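Local coordinates for ofchtiv-allosamidin (Ostrinia furnacalis, PDB 6JMB), which probably hydrolyses the beta-1,4 glycosidic links of chitin as a group IV insect chitinase of glycoside hydrolase family 18, and is held here with the inhibitor allosamidin, at residues S93-A96 with Y101-N104; R131-V134 with D138-E141; Y333-N338 with T369-G374. All blocks are in the same frame, centred on the assembly; numbering follows the deposited sequence.

Contact 1 of 3, residues S93-A96 with Y101-N104; sequences SIMA and YRQN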
ATOM      1  N   SER A  93      -0.771 -19.459  -5.804  1.00 11.15           N
ATOM      2  CA  SER A  93      -1.172 -20.681  -5.115  1.00 10.84           C
ATOM      3  C   SER A  93      -0.554 -21.908  -5.775  1.00 12.37           C
ATOM      4  O   SER A  93      -0.016 -22.791  -5.095  1.00 12.88           O
ATOM      5  CB  SER A  93      -2.697 -20.764  -5.123  1.00 11.48           C
ATOM      6  OG  SER A  93      -3.159 -21.934  -4.476  1.00 12.37           O
ATOM      7  N   ILE A  94      -0.612 -21.974  -7.107  1.00 12.00           N
ATOM      8  CA  ILE A  94      -0.018 -23.100  -7.828  1.00 12.69           C
ATOM      9  C   ILE A  94       1.494 -23.120  -7.645  1.00 13.14           C
ATOM     10  O   ILE A  94       2.086 -24.161  -7.337  1.00 13.31           O
ATOM     11  CB  ILE A  94      -0.407 -23.040  -9.314  1.00 12.88           C
ATOM     12  CG1 ILE A  94      -1.908 -23.257  -9.479  1.00 13.61           C
ATOM     13  CG2 ILE A  94       0.379 -24.074 -10.112  1.00 13.47           C
ATOM     14  CD1 ILE A  94      -2.418 -22.844 -10.846  1.00 16.18           C
ATOM     15  N   MET A  95       2.142 -21.966  -7.814  1.00 10.72           N
ATOM     16  CA  MET A  95       3.598 -21.908  -7.712  1.00 12.02           C
ATOM     17  C   MET A  95       4.068 -22.329  -6.327  1.00 12.06           C
ATOM     18  O   MET A  95       5.013 -23.116  -6.185  1.00 14.15           O
ATOM     19  CB  MET A  95       4.085 -20.490  -8.027  1.00 12.27           C
ATOM     20  CG  MET A  95       5.584 -20.266  -7.791  1.00 13.76           C
ATOM     21  SD  MET A  95       6.037 -19.768  -6.111  1.00 14.34           S
ATOM     22  CE  MET A  95       5.402 -18.092  -6.066  1.00 14.64           C
ATOM     23  N   ALA A  96       3.424 -21.804  -5.284  1.00 12.75           N
ATOM     24  CA  ALA A  96       3.920 -22.011  -3.932  1.00 12.26           C
ATOM     25  C   ALA A  96       3.796 -23.457  -3.479  1.00 12.80           C
ATOM     26  O   ALA A  96       4.556 -23.873  -2.599  1.00 13.66           O
ATOM     27  CB  ALA A  96       3.193 -21.085  -2.954  1.00 13.88           C
ATOM     28  N   TYR A 101       8.419 -25.351  -8.735  1.00 13.09           N
ATOM     29  CA  TYR A 101       7.975 -24.020  -9.127  1.00 13.48           C
ATOM     30  C   TYR A 101       8.509 -22.963  -8.168  1.00 12.66           C
ATOM     31  O   TYR A 101       8.879 -21.863  -8.594  1.00 12.49           O
ATOM     32  CB  TYR A 101       6.451 -23.968  -9.196  1.00 13.15           C
ATOM     33  CG  TYR A 101       5.816 -24.836 -10.264  1.00 14.58           C
ATOM     34  CD1 TYR A 101       6.572 -25.384 -11.296  1.00 14.65           C
ATOM     35  CD2 TYR A 101       4.454 -25.098 -10.236  1.00 14.61           C
ATOM     36  CE1 TYR A 101       5.981 -26.176 -12.274  1.00 18.13           C
ATOM     37  CE2 TYR A 101       3.853 -25.886 -11.209  1.00 17.51           C
ATOM     38  CZ  TYR A 101       4.623 -26.418 -12.223  1.00 17.72           C
ATOM     39  OH  TYR A 101       4.018 -27.199 -13.185  1.00 22.11           O
ATOM     40  N   ARG A 102       8.559 -23.272  -6.871  1.00 12.38           N
ATOM     41  CA  ARG A 102       9.190 -22.350  -5.928  1.00 12.02           C
ATOM     42  C   ARG A 102      10.642 -22.096  -6.303  1.00 13.01           C
ATOM     43  O   ARG A 102      11.108 -20.952  -6.289  1.00 13.31           O
ATOM     44  CB  ARG A 102       9.107 -22.909  -4.508  1.00 12.48           C
ATOM     45  CG  ARG A 102       7.707 -22.944  -3.933  1.00 12.50           C
ATOM     46  CD  ARG A 102       7.735 -23.084  -2.417  1.00 15.72           C
ATOM     47  NE  ARG A 102       8.499 -24.245  -1.957  1.00 14.75           N
ATOM     48  CZ  ARG A 102       7.968 -25.423  -1.647  1.00 15.95           C
ATOM     49  NH1 ARG A 102       6.663 -25.626  -1.766  1.00 15.82           N
ATOM     50  NH2 ARG A 102       8.745 -26.409  -1.221  1.00 17.35           N
ATOM     51  N   GLN A 103      11.380 -23.160  -6.626  1.00 13.12           N
ATOM     52  CA  GLN A 103      12.777 -22.993  -7.003  1.00 13.30           C
ATOM     53  C   GLN A 103      12.900 -22.150  -8.264  1.00 12.83           C
ATOM     54  O   GLN A 103      13.776 -21.279  -8.358  1.00 13.76           O
ATOM     55  CB  GLN A 103      13.423 -24.363  -7.201  1.00 15.10           C
ATOM     56  CG  GLN A 103      14.879 -24.302  -7.617  1.00 20.08           C
ATOM     57  CD  GLN A 103      15.473 -25.682  -7.838  1.00 34.35           C
ATOM     58  OE1 GLN A 103      15.238 -26.314  -8.868  1.00 37.33           O
ATOM     59  NE2 GLN A 103      16.244 -26.155  -6.867  1.00 38.37           N
ATOM     60  N   ASN A 104      12.022 -22.387  -9.240  1.00 12.55           N
ATOM     61  CA  ASN A 104      12.021 -21.572 -10.452  1.00 13.10           C
ATOM     62  C   ASN A 104      11.736 -20.110 -10.131  1.00 12.41           C
ATOM     63  O   ASN A 104      12.361 -19.209 -10.709  1.00 13.09           O
ATOM     64  CB  ASN A 104      11.003 -22.118 -11.455  1.00 13.38           C
ATOM     65  CG  ASN A 104      11.074 -21.421 -12.803  1.00 14.07           C
ATOM     66  OD1 ASN A 104      12.156 -21.259 -13.377  1.00 17.29           O
ATOM     67  ND2 ASN A 104       9.921 -21.010 -13.315  1.00 14.86           N
TER

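Contact 2 of 3, residues R131-V134 with D138-E141; sequences RDTV and DDIE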
ATOM      1  N   ARG A 131      -9.636 -15.239  -2.856  1.00 13.23           N
ATOM      2  CA  ARG A 131      -9.890 -14.901  -4.259  1.00 13.80           C
ATOM      3  C   ARG A 131      -9.828 -16.186  -5.083  1.00 15.99           C
ATOM      4  O   ARG A 131     -10.486 -17.173  -4.715  1.00 18.04           O
ATOM      5  CB  ARG A 131      -8.976 -13.763  -4.692  1.00 13.56           C
ATOM      6  CG  ARG A 131      -9.157 -12.499  -3.873  1.00 12.93           C
ATOM      7  CD  ARG A 131      -8.150 -11.433  -4.281  1.00 14.10           C
ATOM      8  NE  ARG A 131      -8.512 -10.777  -5.535  1.00 15.18           N
ATOM      9  CZ  ARG A 131      -7.638 -10.187  -6.350  1.00 14.10           C
ATOM     10  NH1 ARG A 131      -6.343 -10.190  -6.062  1.00 12.06           N
ATOM     11  NH2 ARG A 131      -8.061  -9.594  -7.460  1.00 14.73           N
ATOM     12  N   ASP A 132      -9.066 -16.232  -6.180  1.00 13.95           N
ATOM     13  CA  ASP A 132      -9.022 -17.410  -7.036  1.00 14.13           C
ATOM     14  C   ASP A 132      -7.943 -18.408  -6.629  1.00 13.73           C
ATOM     15  O   ASP A 132      -7.395 -19.103  -7.492  1.00 15.02           O
ATOM     16  CB  ASP A 132      -8.924 -17.023  -8.518  1.00 14.06           C
ATOM     17  CG  ASP A 132      -7.699 -16.190  -8.838  1.00 17.56           C
ATOM     18  OD1 ASP A 132      -7.070 -15.675  -7.900  1.00 17.05           O
ATOM     19  OD2 ASP A 132      -7.368 -16.045 -10.037  1.00 21.94           O
ATOM     20  N   THR A 133      -7.649 -18.512  -5.331  1.00 13.38           N
ATOM     21  CA  THR A 133      -6.741 -19.537  -4.832  1.00 12.93           C
ATOM     22  C   THR A 133      -7.120 -20.909  -5.374  1.00 13.57           C
ATOM     23  O   THR A 133      -8.302 -21.238  -5.523  1.00 15.60           O
ATOM     24  CB  THR A 133      -6.767 -19.570  -3.299  1.00 12.12           C
ATOM     25  OG1 THR A 133      -6.021 -20.705  -2.844  1.00 13.14           O
ATOM     26  CG2 THR A 133      -8.198 -19.679  -2.765  1.00 13.20           C
ATOM     27  N   VAL A 134      -6.104 -21.710  -5.672  1.00 13.52           N
ATOM     28  CA  VAL A 134      -6.298 -23.065  -6.164  1.00 13.57           C
ATOM     29  C   VAL A 134      -6.248 -24.082  -5.034  1.00 15.98           C
ATOM     30  O   VAL A 134      -7.050 -25.017  -5.005  1.00 17.79           O
ATOM     31  CB  VAL A 134      -5.257 -23.380  -7.260  1.00 14.05           C
ATOM     32  CG1 VAL A 134      -5.256 -24.863  -7.621  1.00 17.54           C
ATOM     33  CG2 VAL A 134      -5.499 -22.520  -8.490  1.00 15.95           C
ATOM     34  N   ASP A 138      -4.057 -24.644   2.183  1.00 12.75           N
ATOM     35  CA  ASP A 138      -2.662 -25.038   2.059  1.00 14.13           C
ATOM     36  C   ASP A 138      -1.773 -23.845   1.735  1.00 12.92           C
ATOM     37  O   ASP A 138      -0.585 -23.852   2.074  1.00 12.58           O
ATOM     38  CB  ASP A 138      -2.502 -26.128   0.999  1.00 17.33           C
ATOM     39  CG  ASP A 138      -1.256 -26.965   1.219  1.00 32.28           C
ATOM     40  OD1 ASP A 138      -1.034 -27.420   2.363  1.00 39.41           O
ATOM     41  OD2 ASP A 138      -0.498 -27.169   0.249  1.00 38.84           O
ATOM     42  N   ASP A 139      -2.339 -22.812   1.093  1.00 11.94           N
ATOM     43  CA  ASP A 139      -1.571 -21.612   0.764  1.00 11.13           C
ATOM     44  C   ASP A 139      -0.925 -20.994   1.998  1.00 11.16           C
ATOM     45  O   ASP A 139       0.133 -20.365   1.889  1.00 11.14           O
ATOM     46  CB  ASP A 139      -2.487 -20.539   0.175  1.00 11.47           C
ATOM     47  CG  ASP A 139      -2.984 -20.848  -1.229  1.00 10.98           C
ATOM     48  OD1 ASP A 139      -2.635 -21.892  -1.824  1.00 12.10           O
ATOM     49  OD2 ASP A 139      -3.751 -20.003  -1.733  1.00 10.57           O
ATOM     50  N   ILE A 140      -1.572 -21.103   3.164  1.00 11.15           N
ATOM     51  CA  ILE A 140      -1.017 -20.494   4.372  1.00 10.93           C
ATOM     52  C   ILE A 140       0.346 -21.095   4.684  1.00 10.87           C
ATOM     53  O   ILE A 140       1.316 -20.378   4.970  1.00 11.46           O
ATOM     54  CB  ILE A 140      -1.993 -20.646   5.556  1.00 11.55           C
ATOM     55  CG1 ILE A 140      -3.354 -20.030   5.232  1.00 11.85           C
ATOM     56  CG2 ILE A 140      -1.398 -20.010   6.812  1.00 12.94           C
ATOM     57  CD1 ILE A 140      -4.432 -20.350   6.263  1.00 12.94           C
ATOM     58  N   GLU A 141       0.442 -22.429   4.620  1.00 10.74           N
ATOM     59  CA  GLU A 141       1.726 -23.088   4.828  1.00 12.58           C
ATOM     60  C   GLU A 141       2.694 -22.766   3.700  1.00 11.07           C
ATOM     61  O   GLU A 141       3.858 -22.423   3.948  1.00 12.12           O
ATOM     62  CB  GLU A 141       1.544 -24.603   4.951  1.00 14.72           C
ATOM     63  CG  GLU A 141       2.876 -25.341   4.936  1.00 15.96           C
ATOM     64  CD  GLU A 141       2.740 -26.845   4.808  1.00 21.68           C
ATOM     65  OE1 GLU A 141       1.613 -27.368   4.933  1.00 22.66           O
ATOM     66  OE2 GLU A 141       3.777 -27.506   4.584  1.00 22.64           O
TER

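Contact 3 of 3, residues Y333-N338 with T369-G374; sequences YANSFN and TVLAEG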
ATOM      1  N   TYR A 333       0.649   7.961  15.788  1.00 12.70           N
ATOM      2  CA  TYR A 333       0.230   6.652  16.276  1.00 12.49           C
ATOM      3  C   TYR A 333       1.349   5.627  16.117  1.00 12.10           C
ATOM      4  O   TYR A 333       1.658   4.873  17.050  1.00 13.35           O
ATOM      5  CB  TYR A 333      -1.038   6.210  15.535  1.00 13.52           C
ATOM      6  CG  TYR A 333      -1.493   4.820  15.911  1.00 12.31           C
ATOM      7  CD1 TYR A 333      -1.011   3.706  15.237  1.00 12.52           C
ATOM      8  CD2 TYR A 333      -2.383   4.619  16.953  1.00 12.76           C
ATOM      9  CE1 TYR A 333      -1.402   2.429  15.587  1.00 12.14           C
ATOM     10  CE2 TYR A 333      -2.787   3.339  17.311  1.00 13.25           C
ATOM     11  CZ  TYR A 333      -2.289   2.250  16.618  1.00 12.79           C
ATOM     12  OH  TYR A 333      -2.665   0.973  16.966  1.00 13.02           O
ATOM     13  N   ALA A 334       1.966   5.581  14.932  1.00 11.73           N
ATOM     14  CA  ALA A 334       3.057   4.643  14.698  1.00 11.88           C
ATOM     15  C   ALA A 334       4.214   4.897  15.655  1.00 13.23           C
ATOM     16  O   ALA A 334       4.797   3.950  16.201  1.00 13.57           O
ATOM     17  CB  ALA A 334       3.522   4.743  13.244  1.00 12.38           C
ATOM     18  N   ASN A 335       4.559   6.170  15.876  1.00 12.60           N
ATOM     19  CA  ASN A 335       5.611   6.496  16.836  1.00 13.45           C
ATOM     20  C   ASN A 335       5.250   6.002  18.230  1.00 13.93           C
ATOM     21  O   ASN A 335       6.109   5.484  18.953  1.00 14.88           O
ATOM     22  CB  ASN A 335       5.832   8.010  16.873  1.00 13.93           C
ATOM     23  CG  ASN A 335       6.620   8.524  15.689  1.00 14.56           C
ATOM     24  OD1 ASN A 335       7.282   7.760  14.990  1.00 15.84           O
ATOM     25  ND2 ASN A 335       6.571   9.839  15.474  1.00 14.18           N
ATOM     26  N   SER A 336       3.981   6.149  18.623  1.00 13.97           N
ATOM     27  CA  SER A 336       3.580   5.787  19.981  1.00 14.71           C
ATOM     28  C   SER A 336       3.720   4.293  20.236  1.00 16.70           C
ATOM     29  O   SER A 336       3.917   3.877  21.382  1.00 18.33           O
ATOM     30  CB  SER A 336       2.158   6.274  20.269  1.00 16.53           C
ATOM     31  OG  SER A 336       1.193   5.487  19.592  1.00 22.70           O
ATOM     32  N   PHE A 337       3.639   3.469  19.196  1.00 13.31           N
ATOM     33  CA  PHE A 337       3.825   2.033  19.348  1.00 14.10           C
ATOM     34  C   PHE A 337       5.191   1.553  18.875  1.00 13.91           C
ATOM     35  O   PHE A 337       5.399   0.343  18.730  1.00 15.63           O
ATOM     36  CB  PHE A 337       2.680   1.269  18.681  1.00 15.34           C
ATOM     37  CG  PHE A 337       1.411   1.312  19.474  1.00 15.01           C
ATOM     38  CD1 PHE A 337       1.246   0.481  20.570  1.00 18.93           C
ATOM     39  CD2 PHE A 337       0.413   2.227  19.173  1.00 15.91           C
ATOM     40  CE1 PHE A 337       0.095   0.528  21.330  1.00 21.12           C
ATOM     41  CE2 PHE A 337      -0.746   2.284  19.935  1.00 18.07           C
ATOM     42  CZ  PHE A 337      -0.905   1.430  21.014  1.00 19.25           C
ATOM     43  N   ASN A 338       6.131   2.475  18.651  1.00 13.15           N
ATOM     44  CA  ASN A 338       7.504   2.123  18.293  1.00 14.79           C
ATOM     45  C   ASN A 338       7.551   1.249  17.043  1.00 14.45           C
ATOM     46  O   ASN A 338       8.365   0.335  16.931  1.00 16.28           O
ATOM     47  CB  ASN A 338       8.252   1.467  19.459  1.00 17.28           C
ATOM     48  CG  ASN A 338       9.756   1.448  19.249  1.00 29.80           C
ATOM     49  OD1 ASN A 338      10.324   2.373  18.667  1.00 28.12           O
ATOM     50  ND2 ASN A 338      10.406   0.389  19.720  1.00 37.84           N
ATOM     51  N   THR A 369       8.911  14.205   8.345  1.00 12.05           N
ATOM     52  CA  THR A 369       9.031  15.171   9.432  1.00 13.16           C
ATOM     53  C   THR A 369       8.572  14.572  10.756  1.00 13.62           C
ATOM     54  O   THR A 369       9.263  14.684  11.775  1.00 13.59           O
ATOM     55  CB  THR A 369       8.204  16.412   9.084  1.00 14.38           C
ATOM     56  OG1 THR A 369       8.822  17.103   7.992  1.00 19.52           O
ATOM     57  CG2 THR A 369       8.096  17.348  10.275  1.00 18.40           C
ATOM     58  N   VAL A 370       7.412  13.914  10.758  1.00 12.55           N
ATOM     59  CA  VAL A 370       6.889  13.387  12.013  1.00 13.25           C
ATOM     60  C   VAL A 370       7.717  12.208  12.519  1.00 13.51           C
ATOM     61  O   VAL A 370       7.883  12.035  13.735  1.00 13.18           O
ATOM     62  CB  VAL A 370       5.390  13.068  11.871  1.00 12.97           C
ATOM     63  CG1 VAL A 370       4.833  12.520  13.178  1.00 15.09           C
ATOM     64  CG2 VAL A 370       4.635  14.318  11.457  1.00 13.90           C
ATOM     65  N   LEU A 371       8.261  11.382  11.615  1.00 12.29           N
ATOM     66  CA  LEU A 371       9.169  10.322  12.047  1.00 13.89           C
ATOM     67  C   LEU A 371      10.453  10.896  12.635  1.00 14.84           C
ATOM     68  O   LEU A 371      10.955  10.396  13.648  1.00 17.07           O
ATOM     69  CB  LEU A 371       9.496   9.388  10.883  1.00 13.39           C
ATOM     70  CG  LEU A 371       8.398   8.414  10.467  1.00 13.02           C
ATOM     71  CD1 LEU A 371       8.825   7.666   9.219  1.00 12.62           C
ATOM     72  CD2 LEU A 371       8.105   7.431  11.586  1.00 14.10           C
ATOM     73  N   ALA A 372      11.006  11.934  12.009  1.00 13.83           N
ATOM     74  CA  ALA A 372      12.242  12.525  12.517  1.00 14.75           C
ATOM     75  C   ALA A 372      12.023  13.195  13.864  1.00 15.25           C
ATOM     76  O   ALA A 372      12.871  13.095  14.761  1.00 16.52           O
ATOM     77  CB  ALA A 372      12.802  13.526  11.510  1.00 15.79           C
ATOM     78  N   GLU A 373      10.887  13.875  14.034  1.00 14.08           N
ATOM     79  CA  GLU A 373      10.632  14.597  15.276  1.00 14.12           C
ATOM     80  C   GLU A 373      10.271  13.672  16.430  1.00 15.96           C
ATOM     81  O   GLU A 373      10.473  14.048  17.593  1.00 16.77           O
ATOM     82  CB  GLU A 373       9.550  15.655  15.051  1.00 15.51           C
ATOM     83  CG  GLU A 373       9.988  16.711  14.042  1.00 18.55           C
ATOM     84  CD  GLU A 373       8.925  17.748  13.738  1.00 23.07           C
ATOM     85  OE1 GLU A 373       7.791  17.626  14.250  1.00 28.55           O
ATOM     86  OE2 GLU A 373       9.235  18.690  12.979  1.00 18.42           O
ATOM     87  N   GLY A 374       9.760  12.477  16.141  1.00 15.67           N
ATOM     88  CA  GLY A 374       9.402  11.526  17.172  1.00 15.77           C
ATOM     89  C   GLY A 374       8.124  11.827  17.919  1.00 16.72           C
ATOM     90  O   GLY A 374       7.880  11.205  18.960  1.00 21.19           O
TER
HETATM   91  O   HOH W   1      10.145   8.438  15.308  1.00 23.29           O

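Contact 1 of 3, residues S93-A96 with Y101-N104
Tyr101 lays its CB over the carbonyl of Met95, with CB 3.4 Å from Met95 O, and its ring runs on beside Ile94. CG of Tyr101 stands beside its own backbone N (chi1 -65°), which sets the ring next to the isoleucine. The ring meets helix 90-97 with an edge: Ile94 O lies in the ring plane, 3.9 Å from Tyr101 CD2, and the Ile94 methyl CG2 touches Tyr101 CE2 at 4.1 Å, the two side chains pointing the same way.

Met95 CG, anti to the backbone N, passes 3.7 Å from Tyr101 O, and the bend at chi2 sets Met95 SD 4.1 Å from Arg102 CA; the methionine and arginine side chains cross at about a right angle. Arg102 packs its methylenes against carbonyls near the C-terminal end of helix 90-97, CG standing 3.5 Å from Met95 O. A bend at chi3 then brings Arg102 NH1 to Ala96 O, 2.9 Å away, in a nearly straight bond (163°) that lies within 1° of the guanidinium plane. NE of the same group forms a salt bridge with Glu149 on helix 138-154, which also covers Met95 through Leu146.

Helix 90-97 and helix 99-116 are thus joined across the short connection between them. Arg102 supplies a donor to a carbonyl at the C-terminal end of the first helix, where the helix dipole would be expected to welcome a positive charge, and the Glu149 carboxylate probably balances that charge in this largely buried place.

Contact 2 of 3, residues R131-V134 with D138-E141
The loop 131-134 approaches the N-terminal part of helix 138-154 most closely at Thr133 and Asp139, whose CA atoms are 7.9 Å apart, and the gap is bridged by side chains. Both residues direct their CB toward the other segment. The first torsion of Thr133 (chi1 172°) turns OG1, rather than the methyl CG2, to the carboxylate of Asp139, and the two side chains cross obliquely.

They meet in one short hydrogen bond, in which the hydroxyl OG1 of Thr133 donates to OD2 of Asp139 over 2.6 Å. The hydroxyl does not come along the carboxylate plane but from above it, 40° out. Thr133 CB follows at 3.4 Å from the same OD2, and OD1 of Asp139 stays farther back, 3.7 Å from Thr133 OG1.

Each polar atom has further work. OG1 of Thr133 also accepts from the backbone N of Gly136, in the turn that leads from the loop into the helix, so it ties two points of that turn together while donating a hydrogen bond to Asp139. OD2 of Asp139 takes a second hydrogen bond from the backbone N of Asn129, and OD1 is hydrogen-bonded to Ser93 OG on helix 90-97.

Asp139 therefore gathers the loop following strand 120-124, which carries Glu126 of the allosamizoline pocket, onto the start of the next helix. Its buried carboxylate is met by two hydroxyls and a backbone N-H, neutral groups all. Placed near the N-terminal end of a helix as well, it would probably be stabilised in its ionised form, its charge spread over these hydrogen bonds.

Contact 3 of 3, residues Y333-N338 with T369-G374
With CG beside its own backbone N (chi1 -77°) and the amide only slightly turned about the next bond, Asn335 extends from the last turn of helix 324-336 and presents both ends of its amide to helix 362-373. The nitrogen ND2 of Asn335 donates to Val370 O at 3.1 Å, in a moderately bent bond (149°). Val370 O lies close to the plane of the asparagine amide, yet ND2 itself sits well above the carbonyl plane of Val370, 50° out of it. The opposite face of that plane is taken by Gly374 N, which closes the final helical turn onto the same oxygen, so two donors grip Val370 O. ND2 has its stronger partner in Ser375 O, just beyond the helix.

The oxygen OD1 turns to Leu371. The methyl CD2 of Leu371 reaches 3.5 Å from Asn335 OD1. One water donates to Asn335 OD1, its oxygen 3.0 Å away, and also to Leu371 O, forming a second, solvent-mediated bridge between the same helices. Donor and acceptor ends being thus engaged, the flip of the amide is well defined.

Gly374 leaves helical geometry with positive phi, and its carbonyl carbon passes 3.5 Å from Asn335 ND2. The partner helix ends in a Schellman motif with Asn338 as its C-prime residue, so the contact joins two helix C-termini. Beside the polar bridge Val370 packs on Thr328, Val331 and Glu332, and Leu371 on Val331 and on Ile342 of strand 341-345, which places helix 362-373 alongside helix 324-336 on the outside of the barrel.

Contacts 1 and 2 lie on the same side of the chain's centre, their centres 12 Å apart, and helix 90-97 is common to the surroundings of both: it forms one half of contact 1, and its Ile94 packs on Val134 of contact 2. Helix 138-154 likewise takes part in both neighbourhoods. Contact 3 is on the opposite side, its centre about 38 Å from that of contact 1 and 36 Å from that of contact 2. Contact 1 is the most buried and pairs apolar packing with a charged donor, whereas contact 2, smaller and partly buried, depends on a carboxylate and a hydroxyl. The more solvent-accessible contact 3 uses a neutral amide and a bridging water to join two helix ends.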